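Local coordinates for PilX (Neisseria meningitidis, PDB 2OPE), which is a minor pilin of type IV pili that probably modulates the adhesion and aggregation these filaments confer on the bacterium, at residues Leu12-Val17 with Ser89-Asn93; Ile22-Leu28 with Lys41-Val46; Asn35-Lys39 with Lys68-Arg72; Lys58-His64 with Ser75-Lys81. All blocks are in the same frame, centred on the assembly; numbering follows the deposited sequence.

Contact 1 of 4, residues Leu12-Val17 with Ser89-Asn93; sequences LYTEMV and SVWMN
Residues 12-17 are helical and belong to the long helix 5-28. Residues 89-93 form an extended strand. The two axes approach to 8.8 Å and run nearly parallel, with a signed crossing angle of -25°. The closest CA pairs are Tyr13 with Val90 at 6.3 Å and Met16 with Met92 at 8.0 Å. No hydrogen bond joins the segments; the contact is apolar and buried. Val90 and Met92 point toward the helix, while Trp91 between them points away. Val90 meets three helix side chains: its CG2 is 4.0 Å from Leu12 CD2, and its CG1 is 3.8 Å from Tyr13 CD1 and 3.6 Å from Met16 SD. Met92 (chi1 p, chi2 t, chi3 p) reaches further. Met92 CE lies 3.5 Å from Met16 CB and 3.8 Å from Val17 CG2. Met92 CE also makes a CH-pi contact over one face of the Tyr13 ring, 4.0 Å from the centroid. Tyr13 (chi1 t) also meets Phe123 edge-to-face. On the other face of the sheet, Trp91 NE1 bonds Leu111 O, and its ring stacks with Tyr99 and His110. A long N-terminal helix packed on an antiparallel sheet in this way is the hallmark of the type IV pilin fold.

Contact 2 of 4, residues Ile22-Leu28 with Lys41-Val46; sequences ISKQFIL and KLERFV
Residues 22-28, toward the end of helix 5-28, pack against residues 41-46 of helix 35-48. Both segments are helical, with a wider pi-type turn at 23-28, where Leu28 N bonds Ser23 O at 2.9 Å. The axes come within 10.7 Å and cross at 133°, antiparallel in sense but strongly inclined. The nearest CA atoms are those of Ser23 and Leu42, 6.8 Å apart. Ile22 (chi1 m, chi2 t) comes first, with CG2 3.6 Å from Phe45 CZ. Ser23 sits at the close point. Ser23 CB is 3.7 Å from Leu42 CD2, and Ser23 OG lies at the edge of the Phe45 ring, 3.7 Å from Phe45 CD1; that hydroxyl bonds Ile19 O in its own helix. At Phe26 the link is a water, held by Lys41 NZ at 3.2 Å and weakly by Phe26 O at 3.5 Å. Lys41 also forms a salt bridge with Asp33. Ile27 (m, t) gives the broadest cover. Ile27 CD1 is 3.7 Å from Phe45 CB, and Ile27 CG2 is 4.0 Å from Leu42 CG and 3.9 Å from Lys41 CB. Leu28 ends the row, with CD2 3.9 Å from Leu42 CD1. The two helices form a helical hairpin, with no direct hydrogen bond between these segments. Side-chain shape and hydrophobic burial therefore hold them together, with the polar water link at the margin.

Contact 3 of 4, residues Asn35-Lys39 with Lys68-Arg72; sequences NQTIK and KEKPR
This contact joins the first turn of a helix to a loop, at the end of the molecule about 17 Å from the chain centre. Residues 35-39 begin helix 35-48, and Lys39 N bonds Asn35 O at 3.0 Å. Residues 68-72 have no regular structure and lie in the turn region between strands 59-65 and 74-80. The nearest CA pairs are Asn35 with Glu69 at 5.8 Å and Lys39 with Pro71 at 5.5 Å. The one hydrogen bond across the segments runs from Asn35 ND2 to Glu69 OE1, at 3.2 Å. Asn35 uses chi1 m, which directs its amide to the loop. Glu69 points away at CB but turns its carboxylate back, and its OE2 forms a salt bridge with Lys68 NZ at 3.6 Å. In the pilin fold seen here, the contact ties the loop of the first beta-hairpin to the second helix. Pro71 is the apolar wedge. Pro71 CG is 3.6 Å from Asn35 O, and Pro71 CB is 3.8 Å from Ile38 CG2. Ile38 takes m for both chi angles. The ring of Pro71 also touches Phe65 of strand 59-65. Lys39 extends along the loop, with CD 3.9 Å from Lys68 CB, and its NZ pairs with Glu43. The guanidinium of Arg72 passes near Ile38, with NH1 4.3 Å from Ile38 CD1; that nitrogen hydrogen-bonds Leu28 O.

Contact 4 of 4, residues Lys58-His64 with Ser75-Lys81; sequences KYNVSVH and SLVGVPK
Strands 59-64 and 75-80 form an antiparallel beta-hairpin at one edge of the pilin sheet. Their axes lie 4.5 Å apart at an angle of 162°. The hydrogen-bonded pairs Asn60-Val79, Ser62-Val77 and His64-Ser75 are doubly bonded: Asn60 N to Val79 O at 2.7 Å and Val79 N to Asn60 O at 3.0 Å; Ser62 N to Val77 O at 3.0 Å and Val77 N to Ser62 O at 2.9 Å; His64 N to Ser75 O at 2.9 Å and Ser75 N to His64 O at 3.1 Å. Between them lie the non-hydrogen-bonded pairs Val61-Gly78 and Val63-Leu76, with Tyr59-Pro80 beyond. Lys81 N bonds Lys58 O at 2.7 Å. Apolar contacts are Tyr59 CE2 to Pro80 CG at 3.9 Å and Val63 CB to Leu76 CD2 at 3.8 Å. Val61 and Leu76 face helix 5-28; Val77 and Val79, on the other face, touch helix 104-109. His64 CD2 lies 3.5 Å from Val77 CG2. Within its own strand, His64 NE2 and Ser62 OG share a hydrogen bond of 2.6 Å.

Overall arrangement
All four contacts lie in one pilin fold. Contacts 1 and 2 share helix 5-28, their centres 15 Å apart. Contacts 1 and 4 are closer, with centres 8 Å apart, because strands 74-80 and 89-93 are neighbours in the five-stranded antiparallel sheet. Contacts 2 and 3 share helix 35-48, their centres 11 Å apart. Contact 2 also touches contact 4, through Val46 and Glu43 against strand 59-65. Contact 1 spans the longest loop, with the other three nested inside it. Contact 2 closes before contact 4 opens; contact 3 crosses both along the chain, its centre 19 Å from that of contact 4. The N-terminal helix thus packs against both the sheet and the second helix, uniting them in one compact domain.

Contact 1 of 4, residues Leu12-Val17 with Ser89-Asn93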
loop_
_atom_site.group_PDB
_atom_site.type_symbol
_atom_site.label_atom_id
_atom_site.label_comp_id
_atom_site.label_asym_id
_atom_site.label_seq_id
_atom_site.Cartn_x
_atom_site.Cartn_y
_atom_site.Cartn_z
ATOM N N LEU A 12 -1.632 3.939 9.364
ATOM C CA LEU A 12 -1.230 3.073 8.229
ATOM C C LEU A 12 -1.374 3.874 6.931
ATOM O O LEU A 12 -0.501 3.837 6.044
ATOM C CB LEU A 12 -2.104 1.813 8.173
ATOM C CG LEU A 12 -1.879 0.843 7.019
ATOM C CD1 LEU A 12 -0.457 0.245 7.096
ATOM C CD2 LEU A 12 -2.948 -0.250 6.976
ATOM N N TYR A 13 -2.449 4.647 6.827
ATOM C CA TYR A 13 -2.657 5.375 5.606
ATOM C C TYR A 13 -1.466 6.327 5.420
ATOM O O TYR A 13 -0.794 6.316 4.365
ATOM C CB TYR A 13 -4.004 6.110 5.596
ATOM C CG TYR A 13 -4.145 6.906 4.322
ATOM C CD1 TYR A 13 -4.700 6.335 3.187
ATOM C CD2 TYR A 13 -3.645 8.217 4.227
ATOM C CE1 TYR A 13 -4.779 7.051 2.013
ATOM C CE2 TYR A 13 -3.711 8.902 3.065
ATOM C CZ TYR A 13 -4.272 8.329 1.959
ATOM O OH TYR A 13 -4.361 9.051 0.773
ATOM N N THR A 14 -1.179 7.095 6.466
ATOM C CA THR A 14 -0.097 8.064 6.491
ATOM C C THR A 14 1.291 7.437 6.300
ATOM O O THR A 14 2.158 8.042 5.693
ATOM C CB THR A 14 -0.166 8.892 7.802
ATOM O OG1 THR A 14 -1.414 9.572 7.809
ATOM C CG2 THR A 14 0.965 9.945 7.913
ATOM N N GLU A 15 1.495 6.223 6.789
ATOM C CA GLU A 15 2.777 5.553 6.562
ATOM C C GLU A 15 2.883 5.205 5.087
ATOM O O GLU A 15 3.966 5.290 4.487
ATOM C CB GLU A 15 2.908 4.276 7.406
ATOM C CG GLU A 15 3.047 4.548 8.887
ATOM C CD GLU A 15 4.473 4.730 9.341
ATOM O OE1 GLU A 15 5.385 4.691 8.526
ATOM O OE2 GLU A 15 4.698 4.889 10.531
ATOM N N MET A 16 1.766 4.799 4.498
ATOM C CA MET A 16 1.812 4.277 3.130
ATOM C C MET A 16 2.049 5.417 2.201
ATOM O O MET A 16 2.793 5.246 1.263
ATOM C CB MET A 16 0.570 3.459 2.756
ATOM C CG MET A 16 0.561 2.149 3.507
ATOM S SD MET A 16 -0.929 1.237 3.258
ATOM C CE MET A 16 -1.002 0.895 1.446
ATOM N N VAL A 17 1.451 6.581 2.497
ATOM C CA VAL A 17 1.752 7.800 1.729
ATOM C C VAL A 17 3.243 8.110 1.761
ATOM O O VAL A 17 3.830 8.380 0.746
ATOM C CB VAL A 17 1.028 9.031 2.236
ATOM C CG1 VAL A 17 1.517 10.243 1.456
ATOM C CG2 VAL A 17 -0.440 8.875 2.053
ATOM N N SER A 89 -8.297 -1.830 6.272
ATOM C CA SER A 89 -7.117 -1.896 5.434
ATOM C C SER A 89 -6.987 -0.614 4.612
ATOM O O SER A 89 -7.793 0.305 4.760
ATOM C CB SER A 89 -7.175 -3.138 4.551
ATOM O OG SER A 89 -7.398 -4.293 5.362
ATOM N N VAL A 90 -5.951 -0.547 3.770
ATOM C CA VAL A 90 -5.710 0.601 2.900
ATOM C C VAL A 90 -5.127 0.070 1.592
ATOM O O VAL A 90 -4.404 -0.956 1.613
ATOM C CB VAL A 90 -4.709 1.556 3.579
ATOM C CG1 VAL A 90 -4.196 2.611 2.649
ATOM C CG2 VAL A 90 -5.344 2.187 4.829
ATOM N N TRP A 91 -5.446 0.718 0.456
ATOM C CA TRP A 91 -4.593 0.559 -0.726
ATOM C C TRP A 91 -4.376 1.911 -1.386
ATOM O O TRP A 91 -5.123 2.862 -1.136
ATOM C CB TRP A 91 -5.110 -0.516 -1.723
ATOM C CG TRP A 91 -6.308 -0.082 -2.545
ATOM C CD1 TRP A 91 -7.624 -0.118 -2.164
ATOM C CD2 TRP A 91 -6.290 0.487 -3.876
ATOM N NE1 TRP A 91 -8.428 0.374 -3.180
ATOM C CE2 TRP A 91 -7.631 0.778 -4.226
ATOM C CE3 TRP A 91 -5.268 0.823 -4.781
ATOM C CZ2 TRP A 91 -7.974 1.371 -5.457
ATOM C CZ3 TRP A 91 -5.615 1.386 -5.991
ATOM C CH2 TRP A 91 -6.956 1.662 -6.316
ATOM N N MET A 92 -3.356 2.002 -2.233
ATOM C CA MET A 92 -3.137 3.216 -3.030
ATOM C C MET A 92 -2.326 2.989 -4.330
ATOM O O MET A 92 -1.607 1.987 -4.497
ATOM C CB MET A 92 -2.551 4.373 -2.147
ATOM C CG MET A 92 -1.182 4.037 -1.507
ATOM S SD MET A 92 -0.465 5.246 -0.370
ATOM C CE MET A 92 -1.680 5.444 0.930
ATOM N N ASN A 93 -2.528 3.938 -5.246
ATOM C CA ASN A 93 -1.849 4.168 -6.536
ATOM C C ASN A 93 -0.450 4.738 -6.368
ATOM O O ASN A 93 -0.249 5.522 -5.438
ATOM C CB ASN A 93 -2.621 5.345 -7.271
ATOM C CG ASN A 93 -3.635 4.820 -8.169
ATOM O OD1 ASN A 93 -3.509 3.656 -8.519
ATOM N ND2 ASN A 93 -4.680 5.579 -8.513
#

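Contact 2 of 4, residues Ile22-Leu28 with Lys41-Val46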
loop_
_atom_site.group_PDB
_atom_site.type_symbol
_atom_site.label_atom_id
_atom_site.label_comp_id
_atom_site.label_asym_id
_atom_site.label_seq_id
_atom_site.Cartn_x
_atom_site.Cartn_y
_atom_site.Cartn_z
ATOM N N ILE A 22 8.519 8.221 -1.150
ATOM C CA ILE A 22 9.896 7.834 -1.315
ATOM C C ILE A 22 10.092 6.917 -2.528
ATOM O O ILE A 22 11.123 6.987 -3.178
ATOM C CB ILE A 22 10.373 7.089 -0.090
ATOM C CG1 ILE A 22 10.359 8.014 1.145
ATOM C CG2 ILE A 22 11.785 6.468 -0.326
ATOM C CD1 ILE A 22 10.895 7.297 2.367
ATOM N N SER A 23 9.137 6.008 -2.777
ATOM C CA SER A 23 9.171 5.179 -3.942
ATOM C C SER A 23 9.177 6.012 -5.215
ATOM O O SER A 23 9.946 5.759 -6.138
ATOM C CB SER A 23 7.971 4.212 -3.956
ATOM O OG SER A 23 8.041 3.322 -2.829
ATOM N N LYS A 24 8.294 6.995 -5.272
ATOM C CA LYS A 24 8.159 7.798 -6.468
ATOM C C LYS A 24 9.446 8.626 -6.724
ATOM O O LYS A 24 9.960 8.683 -7.826
ATOM C CB LYS A 24 6.919 8.676 -6.306
ATOM C CG LYS A 24 6.895 9.995 -7.097
ATOM C CD LYS A 24 5.579 10.779 -6.885
ATOM C CE LYS A 24 5.329 11.893 -7.979
ATOM N NZ LYS A 24 3.877 12.379 -7.988
ATOM N N GLN A 25 9.980 9.236 -5.675
ATOM C CA GLN A 25 10.988 10.286 -5.821
ATOM C C GLN A 25 12.411 9.691 -5.823
ATOM O O GLN A 25 13.328 10.306 -6.330
ATOM C CB GLN A 25 10.862 11.265 -4.654
ATOM C CG GLN A 25 9.557 12.016 -4.623
ATOM C CD GLN A 25 9.309 12.856 -5.907
ATOM O OE1 GLN A 25 10.233 13.384 -6.534
ATOM N NE2 GLN A 25 8.064 12.944 -6.297
ATOM N N PHE A 26 12.572 8.503 -5.229
ATOM C CA PHE A 26 13.863 7.857 -5.168
ATOM C C PHE A 26 13.933 6.603 -6.023
ATOM O O PHE A 26 15.012 6.191 -6.391
ATOM C CB PHE A 26 14.293 7.567 -3.699
ATOM C CG PHE A 26 14.583 8.843 -2.914
ATOM C CD1 PHE A 26 15.863 9.412 -2.912
ATOM C CD2 PHE A 26 13.574 9.518 -2.243
ATOM C CE1 PHE A 26 16.117 10.582 -2.229
ATOM C CE2 PHE A 26 13.846 10.694 -1.543
ATOM C CZ PHE A 26 15.099 11.205 -1.526
ATOM N N ILE A 27 12.825 5.953 -6.333
ATOM C CA ILE A 27 12.959 4.739 -7.134
ATOM C C ILE A 27 12.477 4.934 -8.591
ATOM O O ILE A 27 13.233 4.692 -9.549
ATOM C CB ILE A 27 12.304 3.525 -6.458
ATOM C CG1 ILE A 27 12.929 3.338 -5.074
ATOM C CG2 ILE A 27 12.509 2.231 -7.326
ATOM C CD1 ILE A 27 12.364 2.165 -4.256
ATOM N N LEU A 28 11.230 5.386 -8.730
ATOM C CA LEU A 28 10.648 5.670 -10.026
ATOM C C LEU A 28 11.455 6.723 -10.791
ATOM O O LEU A 28 11.563 6.663 -12.031
ATOM C CB LEU A 28 9.206 6.143 -9.855
ATOM C CG LEU A 28 8.282 5.108 -9.206
ATOM C CD1 LEU A 28 6.848 5.507 -9.479
ATOM C CD2 LEU A 28 8.550 3.712 -9.736
ATOM N N LYS A 41 13.670 -3.361 -7.047
ATOM C CA LYS A 41 13.898 -2.278 -6.066
ATOM C C LYS A 41 12.614 -1.875 -5.322
ATOM O O LYS A 41 12.609 -1.832 -4.087
ATOM C CB LYS A 41 14.577 -1.075 -6.704
ATOM C CG LYS A 41 16.098 -1.254 -6.934
ATOM C CD LYS A 41 16.664 0.016 -7.544
ATOM C CE LYS A 41 18.180 -0.067 -7.898
ATOM N NZ LYS A 41 18.601 1.148 -8.688
ATOM N N LEU A 42 11.509 -1.664 -6.029
ATOM C CA LEU A 42 10.280 -1.343 -5.316
ATOM C C LEU A 42 9.939 -2.409 -4.285
ATOM O O LEU A 42 9.607 -2.097 -3.135
ATOM C CB LEU A 42 9.098 -1.177 -6.293
ATOM C CG LEU A 42 9.140 0.138 -7.091
ATOM C CD1 LEU A 42 8.253 0.048 -8.340
ATOM C CD2 LEU A 42 8.779 1.349 -6.222
ATOM N N GLU A 43 10.006 -3.670 -4.725
ATOM C CA GLU A 43 9.692 -4.849 -3.905
ATOM C C GLU A 43 10.600 -4.975 -2.679
ATOM O O GLU A 43 10.130 -5.274 -1.593
ATOM C CB GLU A 43 9.687 -6.138 -4.782
ATOM C CG GLU A 43 8.587 -6.125 -5.883
ATOM C CD GLU A 43 8.672 -7.296 -6.863
ATOM O OE1 GLU A 43 9.713 -7.981 -6.927
ATOM O OE2 GLU A 43 7.683 -7.548 -7.585
ATOM N N ARG A 44 11.898 -4.778 -2.842
ATOM C CA ARG A 44 12.818 -4.808 -1.696
ATOM C C ARG A 44 12.569 -3.655 -0.760
ATOM O O ARG A 44 12.583 -3.823 0.444
ATOM C CB ARG A 44 14.268 -4.731 -2.165
ATOM C CG ARG A 44 14.977 -6.031 -2.082
ATOM C CD ARG A 44 16.352 -5.929 -2.665
ATOM N NE ARG A 44 16.262 -5.622 -4.085
ATOM C CZ ARG A 44 16.415 -6.535 -5.033
ATOM N NH1 ARG A 44 16.329 -6.179 -6.317
ATOM N NH2 ARG A 44 16.681 -7.803 -4.690
ATOM N N PHE A 45 12.389 -2.462 -1.315
ATOM C CA PHE A 45 12.265 -1.285 -0.487
ATOM C C PHE A 45 11.004 -1.387 0.359
ATOM O O PHE A 45 11.049 -1.286 1.572
ATOM C CB PHE A 45 12.219 0.021 -1.291
ATOM C CG PHE A 45 11.885 1.201 -0.422
ATOM C CD1 PHE A 45 10.702 1.939 -0.616
ATOM C CD2 PHE A 45 12.663 1.479 0.679
ATOM C CE1 PHE A 45 10.384 2.997 0.230
ATOM C CE2 PHE A 45 12.346 2.530 1.528
ATOM C CZ PHE A 45 11.204 3.288 1.306
ATOM N N VAL A 46 9.880 -1.585 -0.307
ATOM C CA VAL A 46 8.579 -1.697 0.371
ATOM C C VAL A 46 8.520 -2.803 1.399
ATOM O O VAL A 46 8.031 -2.602 2.517
ATOM C CB VAL A 46 7.447 -1.930 -0.643
ATOM C CG1 VAL A 46 6.111 -2.286 0.097
ATOM C CG2 VAL A 46 7.316 -0.672 -1.595
HETATM O O HOH W 1 17.321 3.718 -7.257
#

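Contact 3 of 4, residues Asn35-Lys39 with Lys68-Arg72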
loop_
_atom_site.group_PDB
_atom_site.type_symbol
_atom_site.label_atom_id
_atom_site.label_comp_id
_atom_site.label_asym_id
_atom_site.label_seq_id
_atom_site.Cartn_x
_atom_site.Cartn_y
_atom_site.Cartn_z
ATOM N N ASN A 35 13.146 -1.662 -16.319
ATOM C CA ASN A 35 11.906 -1.979 -15.615
ATOM C C ASN A 35 12.021 -3.137 -14.649
ATOM O O ASN A 35 11.312 -3.189 -13.642
ATOM C CB ASN A 35 10.813 -2.300 -16.604
ATOM C CG ASN A 35 10.444 -1.114 -17.464
ATOM O OD1 ASN A 35 10.614 0.056 -17.081
ATOM N ND2 ASN A 35 9.924 -1.411 -18.640
ATOM N N GLN A 36 12.903 -4.086 -14.976
ATOM C CA GLN A 36 13.185 -5.190 -14.086
ATOM C C GLN A 36 13.868 -4.708 -12.801
ATOM O O GLN A 36 13.585 -5.197 -11.713
ATOM C CB GLN A 36 14.073 -6.197 -14.817
ATOM C CG GLN A 36 14.790 -7.138 -13.905
ATOM C CD GLN A 36 15.174 -8.406 -14.583
ATOM O OE1 GLN A 36 15.584 -8.410 -15.775
ATOM N NE2 GLN A 36 15.060 -9.522 -13.840
ATOM N N THR A 37 14.771 -3.744 -12.933
ATOM C CA THR A 37 15.452 -3.130 -11.799
ATOM C C THR A 37 14.530 -2.260 -10.929
ATOM O O THR A 37 14.579 -2.323 -9.700
ATOM C CB THR A 37 16.635 -2.321 -12.302
ATOM O OG1 THR A 37 17.540 -3.211 -12.969
ATOM C CG2 THR A 37 17.355 -1.609 -11.169
ATOM N N ILE A 38 13.678 -1.459 -11.565
ATOM C CA ILE A 38 12.719 -0.643 -10.824
ATOM C C ILE A 38 11.801 -1.571 -10.022
ATOM O O ILE A 38 11.527 -1.325 -8.860
ATOM C CB ILE A 38 11.812 0.206 -11.779
ATOM C CG1 ILE A 38 12.627 1.211 -12.643
ATOM C CG2 ILE A 38 10.651 0.874 -11.008
ATOM C CD1 ILE A 38 13.473 2.166 -11.878
ATOM N N LYS A 39 11.307 -2.625 -10.667
ATOM C CA LYS A 39 10.365 -3.536 -10.047
ATOM C C LYS A 39 10.962 -4.225 -8.817
ATOM O O LYS A 39 10.343 -4.223 -7.761
ATOM C CB LYS A 39 9.868 -4.586 -11.048
ATOM C CG LYS A 39 8.966 -5.675 -10.412
ATOM C CD LYS A 39 8.234 -6.490 -11.450
ATOM C CE LYS A 39 7.387 -7.647 -10.803
ATOM N NZ LYS A 39 8.229 -8.525 -9.931
ATOM N N LYS A 68 4.650 -6.067 -15.328
ATOM C CA LYS A 68 6.045 -5.972 -14.959
ATOM C C LYS A 68 6.814 -5.050 -15.893
ATOM O O LYS A 68 7.962 -4.702 -15.625
ATOM C CB LYS A 68 6.695 -7.359 -14.941
ATOM C CG LYS A 68 6.984 -7.944 -16.326
ATOM C CD LYS A 68 7.648 -9.297 -16.241
ATOM C CE LYS A 68 7.593 -10.024 -17.587
ATOM N NZ LYS A 68 8.471 -9.437 -18.661
ATOM N N GLU A 69 6.208 -4.645 -16.999
ATOM C CA GLU A 69 6.940 -3.775 -17.923
ATOM C C GLU A 69 6.488 -2.308 -17.742
ATOM O O GLU A 69 7.071 -1.363 -18.314
ATOM C CB GLU A 69 6.815 -4.285 -19.365
ATOM C CG GLU A 69 8.043 -4.029 -20.222
ATOM C CD GLU A 69 9.306 -4.851 -19.841
ATOM O OE1 GLU A 69 10.417 -4.280 -19.935
ATOM O OE2 GLU A 69 9.201 -6.050 -19.483
ATOM N N LYS A 70 5.460 -2.130 -16.913
ATOM C CA LYS A 70 5.047 -0.815 -16.475
ATOM C C LYS A 70 5.125 -0.749 -14.951
ATOM O O LYS A 70 4.092 -0.581 -14.267
ATOM C CB LYS A 70 3.614 -0.533 -16.951
ATOM C CG LYS A 70 3.278 0.953 -17.167
ATOM C CD LYS A 70 1.811 1.218 -17.043
ATOM C CE LYS A 70 1.417 2.572 -17.672
ATOM N NZ LYS A 70 0.061 3.061 -17.212
ATOM N N PRO A 71 6.343 -0.870 -14.391
ATOM C CA PRO A 71 6.472 -0.892 -12.921
ATOM C C PRO A 71 6.133 0.431 -12.241
ATOM O O PRO A 71 5.859 0.434 -11.054
ATOM C CB PRO A 71 7.951 -1.220 -12.695
ATOM C CG PRO A 71 8.628 -0.823 -13.935
ATOM C CD PRO A 71 7.648 -0.977 -15.063
ATOM N N ARG A 72 6.162 1.542 -12.975
ATOM C CA ARG A 72 5.795 2.840 -12.413
ATOM C C ARG A 72 4.323 2.917 -12.089
ATOM O O ARG A 72 3.916 3.757 -11.267
ATOM C CB ARG A 72 6.195 3.972 -13.356
ATOM C CG ARG A 72 7.734 4.102 -13.500
ATOM C CD ARG A 72 8.159 5.225 -14.440
ATOM N NE ARG A 72 9.562 5.519 -14.192
ATOM C CZ ARG A 72 10.545 4.844 -14.748
ATOM N NH1 ARG A 72 11.800 5.127 -14.458
ATOM N NH2 ARG A 72 10.267 3.872 -15.590
#

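Contact 4 of 4, residues Lys58-His64 with Ser75-Lys81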
loop_
_atom_site.group_PDB
_atom_site.type_symbol
_atom_site.label_atom_id
_atom_site.label_comp_id
_atom_site.label_asym_id
_atom_site.label_seq_id
_atom_site.Cartn_x
_atom_site.Cartn_y
_atom_site.Cartn_z
ATOM N N LYS A 58 1.178 -4.501 13.580
ATOM C CA LYS A 58 -0.206 -4.834 13.264
ATOM C C LYS A 58 -0.521 -5.054 11.791
ATOM O O LYS A 58 -1.494 -5.743 11.480
ATOM C CB LYS A 58 -1.126 -3.743 13.797
ATOM C CG LYS A 58 -0.990 -3.527 15.266
ATOM C CD LYS A 58 -1.628 -2.232 15.749
ATOM C CE LYS A 58 -1.342 -2.064 17.236
ATOM N NZ LYS A 58 -1.879 -3.214 18.083
ATOM N N TYR A 59 0.284 -4.453 10.900
ATOM C CA TYR A 59 0.014 -4.438 9.465
ATOM C C TYR A 59 1.175 -4.922 8.624
ATOM O O TYR A 59 2.318 -4.720 8.994
ATOM C CB TYR A 59 -0.327 -3.027 9.024
ATOM C CG TYR A 59 -1.558 -2.538 9.678
ATOM C CD1 TYR A 59 -1.502 -1.680 10.791
ATOM C CD2 TYR A 59 -2.799 -2.931 9.210
ATOM C CE1 TYR A 59 -2.645 -1.218 11.406
ATOM C CE2 TYR A 59 -3.939 -2.479 9.817
ATOM C CZ TYR A 59 -3.855 -1.628 10.922
ATOM O OH TYR A 59 -5.025 -1.200 11.499
ATOM N N ASN A 60 0.864 -5.563 7.493
ATOM C CA ASN A 60 1.846 -5.784 6.412
ATOM C C ASN A 60 1.616 -4.873 5.194
ATOM O O ASN A 60 0.496 -4.668 4.764
ATOM C CB ASN A 60 1.879 -7.246 5.994
ATOM C CG ASN A 60 2.390 -8.153 7.108
ATOM O OD1 ASN A 60 3.397 -7.866 7.760
ATOM N ND2 ASN A 60 1.667 -9.212 7.367
ATOM N N VAL A 61 2.682 -4.294 4.663
ATOM C CA VAL A 61 2.554 -3.486 3.462
ATOM C C VAL A 61 3.273 -4.159 2.269
ATOM O O VAL A 61 4.403 -4.657 2.394
ATOM C CB VAL A 61 3.021 -2.024 3.741
ATOM C CG1 VAL A 61 3.057 -1.208 2.478
ATOM C CG2 VAL A 61 2.088 -1.376 4.757
ATOM N N SER A 62 2.603 -4.219 1.112
ATOM C CA SER A 62 3.225 -4.857 -0.062
ATOM C C SER A 62 2.919 -4.014 -1.292
ATOM O O SER A 62 1.979 -3.229 -1.239
ATOM C CB SER A 62 2.716 -6.286 -0.219
ATOM O OG SER A 62 1.288 -6.293 -0.175
ATOM N N VAL A 63 3.702 -4.186 -2.369
ATOM C CA VAL A 63 3.588 -3.411 -3.637
ATOM C C VAL A 63 3.208 -4.392 -4.784
ATOM O O VAL A 63 3.628 -5.567 -4.817
ATOM C CB VAL A 63 4.933 -2.610 -3.957
ATOM C CG1 VAL A 63 6.119 -3.582 -4.105
ATOM C CG2 VAL A 63 4.840 -1.777 -5.170
ATOM N N HIS A 64 2.368 -3.940 -5.700
ATOM C CA HIS A 64 1.778 -4.853 -6.669
ATOM C C HIS A 64 1.791 -4.234 -8.048
ATOM O O HIS A 64 1.756 -3.029 -8.182
ATOM C CB HIS A 64 0.357 -5.241 -6.199
ATOM C CG HIS A 64 0.337 -5.815 -4.806
ATOM N ND1 HIS A 64 0.399 -7.173 -4.553
ATOM C CD2 HIS A 64 0.349 -5.201 -3.586
ATOM C CE1 HIS A 64 0.407 -7.371 -3.243
ATOM N NE2 HIS A 64 0.376 -6.195 -2.631
ATOM N N SER A 75 0.503 -0.382 -7.148
ATOM C CA SER A 75 -0.274 0.012 -5.998
ATOM C C SER A 75 0.327 -0.585 -4.720
ATOM O O SER A 75 1.045 -1.591 -4.751
ATOM C CB SER A 75 -1.699 -0.447 -6.177
ATOM O OG SER A 75 -1.724 -1.818 -6.327
ATOM N N LEU A 76 0.050 0.065 -3.603
ATOM C CA LEU A 76 0.445 -0.431 -2.321
ATOM C C LEU A 76 -0.789 -0.952 -1.623
ATOM O O LEU A 76 -1.828 -0.309 -1.622
ATOM C CB LEU A 76 1.076 0.687 -1.494
ATOM C CG LEU A 76 2.318 1.372 -2.044
ATOM C CD1 LEU A 76 2.685 2.622 -1.172
ATOM C CD2 LEU A 76 3.460 0.383 -2.092
ATOM N N VAL A 77 -0.665 -2.119 -1.011
ATOM C CA VAL A 77 -1.741 -2.705 -0.213
ATOM C C VAL A 77 -1.309 -2.757 1.278
ATOM O O VAL A 77 -0.221 -3.186 1.611
ATOM C CB VAL A 77 -2.081 -4.119 -0.784
ATOM C CG1 VAL A 77 -3.050 -4.863 0.054
ATOM C CG2 VAL A 77 -2.603 -3.997 -2.215
ATOM N N GLY A 78 -2.138 -2.259 2.186
ATOM C CA GLY A 78 -1.768 -2.311 3.602
ATOM C C GLY A 78 -2.840 -3.154 4.272
ATOM O O GLY A 78 -4.016 -2.809 4.220
ATOM N N VAL A 79 -2.477 -4.284 4.874
ATOM C CA VAL A 79 -3.521 -5.090 5.515
ATOM C C VAL A 79 -3.060 -5.599 6.856
ATOM O O VAL A 79 -1.845 -5.691 7.125
ATOM C CB VAL A 79 -3.992 -6.263 4.608
ATOM C CG1 VAL A 79 -4.557 -5.702 3.302
ATOM C CG2 VAL A 79 -2.848 -7.335 4.368
ATOM N N PRO A 80 -4.020 -5.902 7.730
ATOM C CA PRO A 80 -3.680 -6.344 9.067
ATOM C C PRO A 80 -2.972 -7.703 9.023
ATOM O O PRO A 80 -3.289 -8.512 8.165
ATOM C CB PRO A 80 -5.055 -6.478 9.732
ATOM C CG PRO A 80 -5.973 -5.640 8.895
ATOM C CD PRO A 80 -5.476 -5.758 7.535
ATOM N N LYS A 81 -2.016 -7.923 9.921
ATOM C CA LYS A 81 -1.395 -9.231 10.114
ATOM C C LYS A 81 -2.435 -10.320 10.426
ATOM O O LYS A 81 -3.426 -10.070 11.119
ATOM C CB LYS A 81 -0.377 -9.168 11.257
ATOM C CG LYS A 81 0.994 -8.730 10.782
ATOM C CD LYS A 81 1.821 -8.084 11.871
ATOM C CE LYS A 81 3.308 -8.144 11.542
ATOM N NZ LYS A 81 3.555 -7.778 10.142
#